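Long-range contacts in putative lipoprotein LppA (Mycobacterium tuberculosis, PDB 2V7S), which is of unknown function but belongs to a family of putative membrane-anchored lipoproteins confined to pathogenic mycobacteria: residues A[110-115]-A[187-192]; A[87-92]-A[119-124]; A[71-76]-A[136-141]; A[149-154]-A[161-166]. All blocks are in the same frame, centred on the assembly; numbering follows the deposited sequence.

Interaction 1. Residues A[110-115]-A[187-192]; sequences DIARRP and CFLLQK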
# COMPACT_ATOMS: atom_id res chain seq x y z
N ASP A 110 -10.79 11.38 -4.07
CA ASP A 110 -12.22 11.11 -3.80
C ASP A 110 -12.46 10.62 -2.36
O ASP A 110 -13.61 10.42 -1.91
CB ASP A 110 -12.75 10.07 -4.78
CG ASP A 110 -12.03 8.74 -4.64
OD1 ASP A 110 -10.77 8.73 -4.67
OD2 ASP A 110 -12.73 7.70 -4.50
N ILE A 111 -11.37 10.38 -1.65
CA ILE A 111 -11.42 9.88 -0.28
C ILE A 111 -10.94 10.90 0.75
O ILE A 111 -11.59 11.10 1.76
CB ILE A 111 -10.57 8.59 -0.15
CG1 ILE A 111 -11.16 7.50 -1.05
CG2 ILE A 111 -10.49 8.12 1.31
CD1 ILE A 111 -10.18 6.40 -1.43
N ALA A 112 -9.75 11.47 0.52
CA ALA A 112 -9.15 12.39 1.46
C ALA A 112 -8.33 13.43 0.68
O ALA A 112 -7.88 13.15 -0.42
CB ALA A 112 -8.26 11.67 2.41
N ARG A 113 -8.21 14.64 1.24
CA ARG A 113 -7.39 15.72 0.64
C ARG A 113 -6.73 16.48 1.77
O ARG A 113 -7.18 16.41 2.92
CB ARG A 113 -8.25 16.68 -0.19
CG ARG A 113 -8.83 16.06 -1.45
CD ARG A 113 -9.84 16.97 -2.14
NE ARG A 113 -10.64 16.21 -3.09
CZ ARG A 113 -11.28 16.72 -4.13
NH1 ARG A 113 -11.22 18.03 -4.39
NH2 ARG A 113 -11.97 15.92 -4.95
N ARG A 114 -5.68 17.22 1.41
CA ARG A 114 -5.00 18.11 2.33
C ARG A 114 -5.58 19.51 2.07
O ARG A 114 -5.54 19.99 0.90
CB ARG A 114 -3.48 18.08 2.03
CG ARG A 114 -2.81 16.71 2.30
CD ARG A 114 -1.29 16.81 1.95
NE ARG A 114 -0.54 17.67 2.88
CZ ARG A 114 0.58 18.35 2.56
NH1 ARG A 114 1.09 18.29 1.33
NH2 ARG A 114 1.20 19.11 3.47
N PRO A 115 -6.16 20.15 3.12
CA PRO A 115 -6.73 21.49 2.89
C PRO A 115 -5.65 22.51 2.58
O PRO A 115 -4.52 22.38 3.05
CB PRO A 115 -7.40 21.83 4.20
CG PRO A 115 -6.85 20.89 5.23
CD PRO A 115 -6.35 19.68 4.50
N CYS A 187 -3.61 15.52 5.89
CA CYS A 187 -4.61 14.81 5.12
C CYS A 187 -5.85 14.60 5.99
O CYS A 187 -5.73 14.23 7.17
CB CYS A 187 -4.02 13.45 4.63
SG CYS A 187 -5.18 12.49 3.63
N PHE A 188 -7.04 14.87 5.44
CA PHE A 188 -8.31 14.61 6.19
C PHE A 188 -9.25 13.94 5.23
O PHE A 188 -9.25 14.27 4.08
CB PHE A 188 -9.00 15.91 6.68
CG PHE A 188 -8.22 16.66 7.74
CD1 PHE A 188 -7.13 17.46 7.37
CD2 PHE A 188 -8.56 16.57 9.09
CE1 PHE A 188 -6.36 18.14 8.35
CE2 PHE A 188 -7.82 17.28 10.08
CZ PHE A 188 -6.71 18.08 9.68
N LEU A 189 -10.05 13.00 5.72
CA LEU A 189 -11.15 12.41 4.97
C LEU A 189 -12.17 13.47 4.61
O LEU A 189 -12.51 14.33 5.43
CB LEU A 189 -11.85 11.32 5.83
CG LEU A 189 -11.03 10.14 6.37
CD1 LEU A 189 -11.89 9.16 7.20
CD2 LEU A 189 -10.46 9.39 5.15
N LEU A 190 -12.70 13.39 3.39
CA LEU A 190 -13.83 14.21 3.01
C LEU A 190 -15.04 13.88 3.90
O LEU A 190 -15.21 12.74 4.31
CB LEU A 190 -14.17 13.89 1.54
CG LEU A 190 -13.03 14.09 0.51
CD1 LEU A 190 -13.46 13.64 -0.89
CD2 LEU A 190 -12.58 15.56 0.47
N GLN A 191 -15.89 14.87 4.18
CA GLN A 191 -17.11 14.59 4.93
C GLN A 191 -17.95 13.46 4.30
O GLN A 191 -18.53 12.65 5.01
CB GLN A 191 -17.96 15.86 5.16
CG GLN A 191 -19.24 15.54 5.94
CD GLN A 191 -18.91 15.12 7.35
OE1 GLN A 191 -18.00 15.68 7.97
NE2 GLN A 191 -19.64 14.15 7.88
N LYS A 192 -17.97 13.34 2.97
CA LYS A 192 -18.75 12.24 2.36
C LYS A 192 -18.27 10.84 2.77
O LYS A 192 -19.07 9.89 2.88
CB LYS A 192 -18.81 12.39 0.84
CG LYS A 192 -17.46 12.40 0.13
CD LYS A 192 -17.72 12.25 -1.38
CE LYS A 192 -16.44 12.17 -2.18
NZ LYS A 192 -16.74 12.24 -3.66

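Interaction 2. Residues A[87-92]-A[119-124]; sequences KFDDDP and SVMFGA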
# COMPACT_ATOMS: atom_id res chain seq x y z
N LYS A 87 -5.17 40.91 2.04
CA LYS A 87 -6.50 40.42 1.66
C LYS A 87 -6.35 38.94 1.28
O LYS A 87 -5.24 38.49 0.94
CB LYS A 87 -7.04 41.21 0.46
CG LYS A 87 -6.23 41.04 -0.83
CD LYS A 87 -6.77 41.91 -1.99
CE LYS A 87 -6.17 41.50 -3.32
NZ LYS A 87 -6.97 42.03 -4.53
N PHE A 88 -7.46 38.20 1.33
CA PHE A 88 -7.52 36.94 0.66
C PHE A 88 -7.47 37.21 -0.82
O PHE A 88 -8.12 38.10 -1.32
CB PHE A 88 -8.77 36.16 1.06
CG PHE A 88 -8.69 35.61 2.43
CD1 PHE A 88 -9.58 36.03 3.41
CD2 PHE A 88 -7.69 34.69 2.75
CE1 PHE A 88 -9.48 35.50 4.74
CE2 PHE A 88 -7.58 34.16 4.03
CZ PHE A 88 -8.47 34.58 5.03
N ASP A 89 -6.67 36.44 -1.52
CA ASP A 89 -6.54 36.59 -2.96
C ASP A 89 -7.92 36.41 -3.57
O ASP A 89 -8.60 35.44 -3.32
CB ASP A 89 -5.59 35.51 -3.46
CG ASP A 89 -5.13 35.69 -4.90
OD1 ASP A 89 -5.84 36.30 -5.74
OD2 ASP A 89 -4.03 35.18 -5.17
N ASP A 90 -8.32 37.36 -4.40
CA ASP A 90 -9.66 37.36 -4.96
C ASP A 90 -9.70 36.73 -6.37
O ASP A 90 -10.77 36.67 -6.98
CB ASP A 90 -10.20 38.80 -5.00
CG ASP A 90 -9.27 39.75 -5.68
OD1 ASP A 90 -9.71 40.45 -6.62
OD2 ASP A 90 -8.07 39.77 -5.30
N ASP A 91 -8.57 36.25 -6.87
CA ASP A 91 -8.59 35.68 -8.23
C ASP A 91 -9.46 34.43 -8.23
O ASP A 91 -9.28 33.56 -7.38
CB ASP A 91 -7.20 35.38 -8.74
CG ASP A 91 -7.22 34.76 -10.11
OD1 ASP A 91 -7.35 33.54 -10.21
OD2 ASP A 91 -7.11 35.50 -11.10
N PRO A 92 -10.42 34.34 -9.18
CA PRO A 92 -11.40 33.23 -9.11
C PRO A 92 -10.76 31.85 -9.31
O PRO A 92 -11.20 30.87 -8.69
CB PRO A 92 -12.40 33.57 -10.22
CG PRO A 92 -11.60 34.40 -11.20
CD PRO A 92 -10.67 35.22 -10.35
N SER A 119 -5.53 31.61 -0.01
CA SER A 119 -4.28 32.36 -0.15
C SER A 119 -4.41 33.82 0.33
O SER A 119 -5.40 34.49 0.07
CB SER A 119 -3.82 32.39 -1.61
OG SER A 119 -3.78 31.08 -2.16
N VAL A 120 -3.38 34.29 1.03
CA VAL A 120 -3.33 35.62 1.60
C VAL A 120 -2.32 36.40 0.76
O VAL A 120 -1.22 35.89 0.51
CB VAL A 120 -2.88 35.59 3.07
CG1 VAL A 120 -2.40 36.98 3.51
CG2 VAL A 120 -4.05 35.11 4.01
N MSE A 121 -2.70 37.61 0.30
CA MSE A 121 -1.78 38.50 -0.42
C MSE A 121 -1.50 39.75 0.42
O MSE A 121 -2.45 40.44 0.81
CB MSE A 121 -2.48 38.98 -1.69
CG MSE A 121 -1.67 40.01 -2.46
SE MSE A 121 -0.27 39.10 -3.44
CE MSE A 121 -1.47 38.17 -4.74
N PHE A 122 -0.23 40.08 0.67
CA PHE A 122 0.07 41.29 1.48
C PHE A 122 0.16 42.50 0.53
O PHE A 122 0.45 42.33 -0.64
CB PHE A 122 1.34 41.14 2.33
CG PHE A 122 1.19 40.11 3.45
CD1 PHE A 122 1.62 38.80 3.25
CD2 PHE A 122 0.62 40.47 4.66
CE1 PHE A 122 1.47 37.84 4.28
CE2 PHE A 122 0.43 39.50 5.70
CZ PHE A 122 0.90 38.19 5.48
N GLY A 123 -0.16 43.68 1.04
CA GLY A 123 -0.20 44.90 0.22
C GLY A 123 1.20 45.35 -0.15
O GLY A 123 1.50 45.66 -1.33
N ALA A 124 2.07 45.40 0.86
CA ALA A 124 3.45 45.87 0.69
C ALA A 124 4.43 44.71 0.79
O ALA A 124 4.12 43.67 1.42
CB ALA A 124 3.78 46.92 1.74
O HOH W 1 -8.19 33.60 -1.42

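Interaction 3. Residues A[71-76]-A[136-141]; sequences RIIADR and NIVREE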
# COMPACT_ATOMS: atom_id res chain seq x y z
N ARG A 71 -6.01 34.06 8.41
CA ARG A 71 -6.53 35.38 8.83
C ARG A 71 -5.83 35.84 10.12
O ARG A 71 -5.35 36.96 10.22
CB ARG A 71 -8.05 35.34 9.06
CG ARG A 71 -8.69 36.69 9.60
CD ARG A 71 -10.26 36.60 9.78
NE ARG A 71 -10.90 35.98 8.60
CZ ARG A 71 -11.50 34.77 8.60
NH1 ARG A 71 -11.61 34.06 9.72
NH2 ARG A 71 -12.01 34.28 7.47
N ILE A 72 -5.77 34.95 11.10
CA ILE A 72 -5.13 35.30 12.37
C ILE A 72 -3.68 35.74 12.15
O ILE A 72 -3.24 36.75 12.75
CB ILE A 72 -5.20 34.12 13.36
CG1 ILE A 72 -6.63 34.00 13.89
CG2 ILE A 72 -4.21 34.31 14.57
CD1 ILE A 72 -6.90 32.65 14.57
N ILE A 73 -2.94 34.97 11.36
CA ILE A 73 -1.53 35.29 11.09
C ILE A 73 -1.44 36.65 10.37
O ILE A 73 -0.62 37.50 10.74
CB ILE A 73 -0.84 34.18 10.24
CG1 ILE A 73 -0.63 32.90 11.08
CG2 ILE A 73 0.55 34.68 9.68
CD1 ILE A 73 -0.39 31.64 10.24
N ALA A 74 -2.23 36.80 9.31
CA ALA A 74 -2.19 38.00 8.48
C ALA A 74 -2.53 39.23 9.32
O ALA A 74 -1.89 40.27 9.18
CB ALA A 74 -3.17 37.84 7.29
N ASP A 75 -3.54 39.12 10.19
CA ASP A 75 -3.94 40.22 11.09
C ASP A 75 -2.84 40.60 12.07
O ASP A 75 -2.55 41.77 12.22
CB ASP A 75 -5.23 39.90 11.87
CG ASP A 75 -6.47 40.18 11.05
OD1 ASP A 75 -6.38 41.00 10.12
OD2 ASP A 75 -7.52 39.61 11.31
N ARG A 76 -2.22 39.62 12.70
CA ARG A 76 -1.13 39.81 13.64
C ARG A 76 0.09 40.42 12.89
O ARG A 76 0.78 41.30 13.40
CB ARG A 76 -0.76 38.45 14.26
CG ARG A 76 -1.75 37.88 15.35
CD ARG A 76 -1.10 36.70 16.06
NE ARG A 76 0.04 37.24 16.80
CZ ARG A 76 1.09 36.56 17.24
NH1 ARG A 76 2.05 37.21 17.89
NH2 ARG A 76 1.18 35.25 17.05
N ASN A 136 8.39 35.19 12.51
CA ASN A 136 8.23 34.80 13.91
C ASN A 136 6.75 34.59 14.25
O ASN A 136 6.39 33.69 15.01
CB ASN A 136 8.83 35.84 14.85
CG ASN A 136 8.83 35.37 16.29
OD1 ASN A 136 9.39 34.31 16.58
ND2 ASN A 136 8.16 36.11 17.18
N ILE A 137 5.90 35.42 13.69
CA ILE A 137 4.48 35.25 13.91
C ILE A 137 3.99 33.96 13.25
O ILE A 137 3.25 33.20 13.87
CB ILE A 137 3.67 36.49 13.43
CG1 ILE A 137 3.97 37.69 14.33
CG2 ILE A 137 2.17 36.20 13.44
CD1 ILE A 137 3.76 39.07 13.62
N VAL A 138 4.44 33.70 12.02
CA VAL A 138 4.09 32.44 11.33
C VAL A 138 4.56 31.26 12.18
O VAL A 138 3.82 30.29 12.40
CB VAL A 138 4.68 32.33 9.88
CG1 VAL A 138 4.35 30.99 9.24
CG2 VAL A 138 4.15 33.45 8.97
N ARG A 139 5.81 31.34 12.66
CA ARG A 139 6.35 30.30 13.51
C ARG A 139 5.50 30.03 14.74
O ARG A 139 5.24 28.88 15.05
CB ARG A 139 7.78 30.63 13.94
CG ARG A 139 8.45 29.52 14.76
CD ARG A 139 9.76 30.00 15.36
NE ARG A 139 9.56 31.01 16.39
CZ ARG A 139 9.05 30.76 17.59
NH1 ARG A 139 8.91 31.75 18.47
NH2 ARG A 139 8.66 29.52 17.92
N GLU A 140 5.09 31.09 15.44
CA GLU A 140 4.25 30.94 16.63
C GLU A 140 2.94 30.22 16.33
O GLU A 140 2.53 29.34 17.10
CB GLU A 140 3.96 32.29 17.26
CG GLU A 140 5.14 32.87 18.02
CD GLU A 140 4.86 34.24 18.55
OE1 GLU A 140 3.76 34.79 18.28
OE2 GLU A 140 5.74 34.78 19.26
N GLU A 141 2.30 30.57 15.21
CA GLU A 141 1.00 29.97 14.89
C GLU A 141 1.16 28.56 14.35
O GLU A 141 0.41 27.66 14.74
CB GLU A 141 0.20 30.84 13.91
CG GLU A 141 -0.06 32.29 14.43
CD GLU A 141 -0.98 32.38 15.66
OE1 GLU A 141 -1.75 31.44 15.92
OE2 GLU A 141 -0.96 33.42 16.37

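Interaction 4. Residues A[149-154]-A[161-166]; sequences TESSLF and DYDVQG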
# COMPACT_ATOMS: atom_id res chain seq x y z
N THR A 149 9.51 22.50 11.99
CA THR A 149 10.76 22.29 11.27
C THR A 149 10.88 23.44 10.26
O THR A 149 10.06 23.55 9.35
CB THR A 149 10.79 20.91 10.57
OG1 THR A 149 10.49 19.89 11.55
CG2 THR A 149 12.18 20.62 9.93
N GLU A 150 11.91 24.26 10.43
CA GLU A 150 12.04 25.54 9.73
C GLU A 150 12.94 25.40 8.53
O GLU A 150 13.87 24.59 8.57
CB GLU A 150 12.64 26.61 10.65
CG GLU A 150 11.69 27.21 11.67
CD GLU A 150 12.25 28.46 12.31
OE1 GLU A 150 13.49 28.57 12.42
OE2 GLU A 150 11.47 29.36 12.68
N SER A 151 12.69 26.21 7.50
CA SER A 151 13.65 26.40 6.38
C SER A 151 13.44 27.71 5.59
O SER A 151 12.44 28.42 5.77
CB SER A 151 13.69 25.19 5.42
OG SER A 151 12.46 25.01 4.75
N SER A 152 14.44 28.05 4.78
CA SER A 152 14.42 29.22 3.90
C SER A 152 15.25 28.89 2.65
O SER A 152 16.44 28.55 2.76
CB SER A 152 14.99 30.45 4.62
OG SER A 152 15.08 31.60 3.77
N LEU A 153 14.63 28.95 1.48
CA LEU A 153 15.35 28.78 0.20
C LEU A 153 16.21 29.99 -0.14
O LEU A 153 17.13 29.87 -0.96
CB LEU A 153 14.39 28.47 -0.96
CG LEU A 153 13.66 27.11 -0.93
CD1 LEU A 153 12.65 27.01 -2.07
CD2 LEU A 153 14.64 25.92 -0.96
N PHE A 154 15.90 31.14 0.47
CA PHE A 154 16.65 32.42 0.29
C PHE A 154 16.14 33.51 1.25
O PHE A 154 15.05 33.39 1.76
CB PHE A 154 16.57 32.93 -1.16
CG PHE A 154 15.24 32.65 -1.82
CD1 PHE A 154 14.07 33.28 -1.39
CD2 PHE A 154 15.16 31.76 -2.88
CE1 PHE A 154 12.85 33.03 -2.00
CE2 PHE A 154 13.95 31.50 -3.50
CZ PHE A 154 12.78 32.13 -3.05
N ASP A 161 11.94 33.96 1.85
CA ASP A 161 11.16 32.73 2.00
C ASP A 161 11.31 32.28 3.44
O ASP A 161 12.43 32.30 3.99
CB ASP A 161 11.73 31.68 1.08
CG ASP A 161 10.86 30.46 0.98
OD1 ASP A 161 9.70 30.48 1.47
OD2 ASP A 161 11.32 29.48 0.38
N TYR A 162 10.19 31.91 4.04
CA TYR A 162 10.18 31.29 5.34
C TYR A 162 9.19 30.15 5.27
O TYR A 162 8.01 30.36 4.99
CB TYR A 162 9.79 32.27 6.47
CG TYR A 162 9.72 31.56 7.80
CD1 TYR A 162 8.50 31.22 8.37
CD2 TYR A 162 10.90 31.19 8.48
CE1 TYR A 162 8.42 30.54 9.57
CE2 TYR A 162 10.83 30.50 9.71
CZ TYR A 162 9.58 30.20 10.24
OH TYR A 162 9.44 29.51 11.42
N ASP A 163 9.66 28.94 5.55
CA ASP A 163 8.77 27.79 5.45
C ASP A 163 8.93 26.98 6.75
O ASP A 163 10.05 26.79 7.22
CB ASP A 163 9.18 26.98 4.21
CG ASP A 163 8.21 25.86 3.87
OD1 ASP A 163 8.30 24.79 4.51
OD2 ASP A 163 7.38 26.03 2.95
N VAL A 164 7.81 26.57 7.34
CA VAL A 164 7.83 25.73 8.54
C VAL A 164 6.80 24.61 8.38
O VAL A 164 5.61 24.85 7.97
CB VAL A 164 7.71 26.57 9.87
CG1 VAL A 164 6.39 27.34 9.96
CG2 VAL A 164 7.91 25.68 11.14
N GLN A 165 7.26 23.37 8.64
CA GLN A 165 6.45 22.18 8.42
C GLN A 165 6.53 21.23 9.60
O GLN A 165 7.45 21.29 10.41
CB GLN A 165 6.92 21.39 7.20
CG GLN A 165 7.12 22.13 5.93
CD GLN A 165 7.77 21.25 4.90
OE1 GLN A 165 7.86 20.03 5.09
NE2 GLN A 165 8.22 21.84 3.80
N GLY A 166 5.57 20.32 9.65
CA GLY A 166 5.55 19.30 10.68
C GLY A 166 4.13 18.83 10.84
O GLY A 166 3.19 19.62 10.64
O HOH W 2 8.15 19.92 13.29
O HOH W 3 10.56 23.66 6.29

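Interaction 1. Residues A[110-115]-A[187-192]
L190 lays its branched end across the backbone of the 110-115 segment: CD1 reaches the carbonyl of D110, 3.4 Å from its O, while CD2 lies 4.0 Å from CD of R113. The L190 and R113 side chains meet at a slant, so an aliphatic leucine suits the spot by covering the carbon part of the arginine. The polar end of R113 turns to other partners, its NE bonding to the carbonyl of A109. Beneath the side chains runs a short antiparallel ladder. R113 and F188 form a hydrogen-bonded pair, with F188 N donating to R113 O at 3.0 Å. Next along, A112 and L189 are a non-hydrogen-bonded pair whose CA atoms come to 4.0 Å, and L190 N closes the ladder on I111 O at 3.0 Å. The small A112 fits here because its CB is only 3.4 Å from SG of C187. That sulfur, placed anti to the backbone N (chi1 -179°), is disulfide-bonded to C104. P115 CD rests 3.7 Å from CD1 of the F188 ring, the two side chains crossing at about a right angle. Strand 112-114 is the middle of a three-stranded antiparallel sheet, between 102-103 and 188-189; I111 and L189 turn to helix 37-53, whereas P115 and F188 rest on helix 59-80.

Interaction 2. Residues A[87-92]-A[119-124]
The carbonyl O of S119 is gripped by the backbone N of D89, 2.8 Å away, and by a water that donates at 3.3 Å. The same water gives its other proton to D89 O, bridging the two segments where the strand pairing ends. Further along, K87 and M121 form a hydrogen-bonded pair. M121 N donates to K87 O at 2.8 Å in an almost straight bond (N-H...O 173°). These bonds join strand 86-88, outermost in a six-stranded antiparallel sheet, to its neighbour 120-122. On the face carrying F88 and V120, F88 ring atom CE2 lies 3.7 Å from V120 CG2; hydrophobic side chains suit this face because helix 59-80 covers it. On the other face the long K87 reaches forward along its own segment, its NZ forming a salt bridge with D90 OD2. Beyond the strand D89 makes an Asx turn: with CG anti to the backbone N (chi1 -169°), its OD1 accepts from D91 N at 3.0 Å. D89 OD2 meanwhile lies 4.0 Å from the CE methyl of the selenomethionine M121, whose chain folds back at chi2 and chi3. D91 then caps helix 92-100 at its N terminus.

Interaction 3. Residues A[71-76]-A[136-141]
A bend at chi3 (66°) in R76 and another at chi2 (-66°) in E141 turn their charged ends to meet in the space between two helices. There R76 NH2 donates to E141 OE2 at 2.9 Å, on the anti side of that oxygen and with the two flat groups steeply inclined. E140 meets the guanidinium quite differently. Its carboxylate is nearly coplanar with it, and the single atom OE1 takes both NH1, at 3.0 Å, and NH2, at 2.9 Å, end-on. Acceptors near its plane fix the rotation of the group, and arginine suits the place because its several N-H bonds can serve both glutamates. One face of the guanidinium is covered by I137 CG2. E141 has a second partner in K144, which bonds its OE1 and would probably steady its negative charge. Below this network the contact turns apolar: I73 CG1 packs 3.5 Å from E141 CG, the two side chains running antiparallel alongside one another, and I73 CG2 lies 3.9 Å from V138 CG2. I73 and V138 also touch F171 on the sheet. Segments 71-76 and 136-141 run roughly antiparallel (149°), their axes coming within 9.7 Å, characteristic of a two-layer alpha+beta arrangement with two helices side by side over one face of an antiparallel sheet.

Interaction 4. Residues A[149-154]-A[161-166]
S151 and D163 are a hydrogen-bonded antiparallel pair at one end of the ladder, with S151 N reaching D163 O at 2.7 Å and D163 N returning to S151 O at 2.8 Å. T149 and Q165 repeat the pattern at the other end, and the intervening E150 and V164 are a non-hydrogen-bonded pair. Past the end of strand 149-151, S152 takes over from the backbone: its OG, set anti to the backbone N (chi1 176°), donates to D161 O at 2.7 Å, a task for which the short serine hydroxyl is well sized. F154 O then accepts from D161 N over a longer 3.2 Å. On the face carrying T149, S151, D163 and Q165, polar groups gather round water: one water lies 2.8 Å from S151 OG and close to D163 OD1, which also accepts from Q165 NE2. On the opposite face E150 brings its carboxylate to the rim of the Y162 ring, its plane almost perpendicular to the ring; the OH to OE2 spacing is too short to be taken literally. Packing completes the far end, where F154 CE1 lies 3.5 Å from D161 CB and L153 runs alongside the aspartate, whose OD2 makes a salt bridge with R172. Strands 149-151 and 160-166 are the arms of a beta hairpin. Within the chain, 149-151 is an outermost strand of the six-stranded antiparallel sheet and 160-166 joins it to 169-175, while Y162 and V164 face helix 128-143.

How the interactions relate
From the N terminus, 71-76 opens interaction 3, 87-92 opens interaction 2 and 110-115 opens interaction 1. Residues 119-124 then close interaction 2, and 136-141 close interaction 3 around it, so the first sheet edge lies within the loop between the two helices. Interaction 4 follows as a local hairpin, and 187-192 finally close interaction 1, which encloses that hairpin and crosses interactions 2 and 3. Interactions 2 and 4 each bind one outermost strand of the large sheet to its neighbour. Interaction 3 joins the helices over it, touching interaction 2 through A74 and interaction 4 through V138 and R139. Interaction 1 joins two strands of the separate three-stranded sheet, about 25 Å from each of the others between centres.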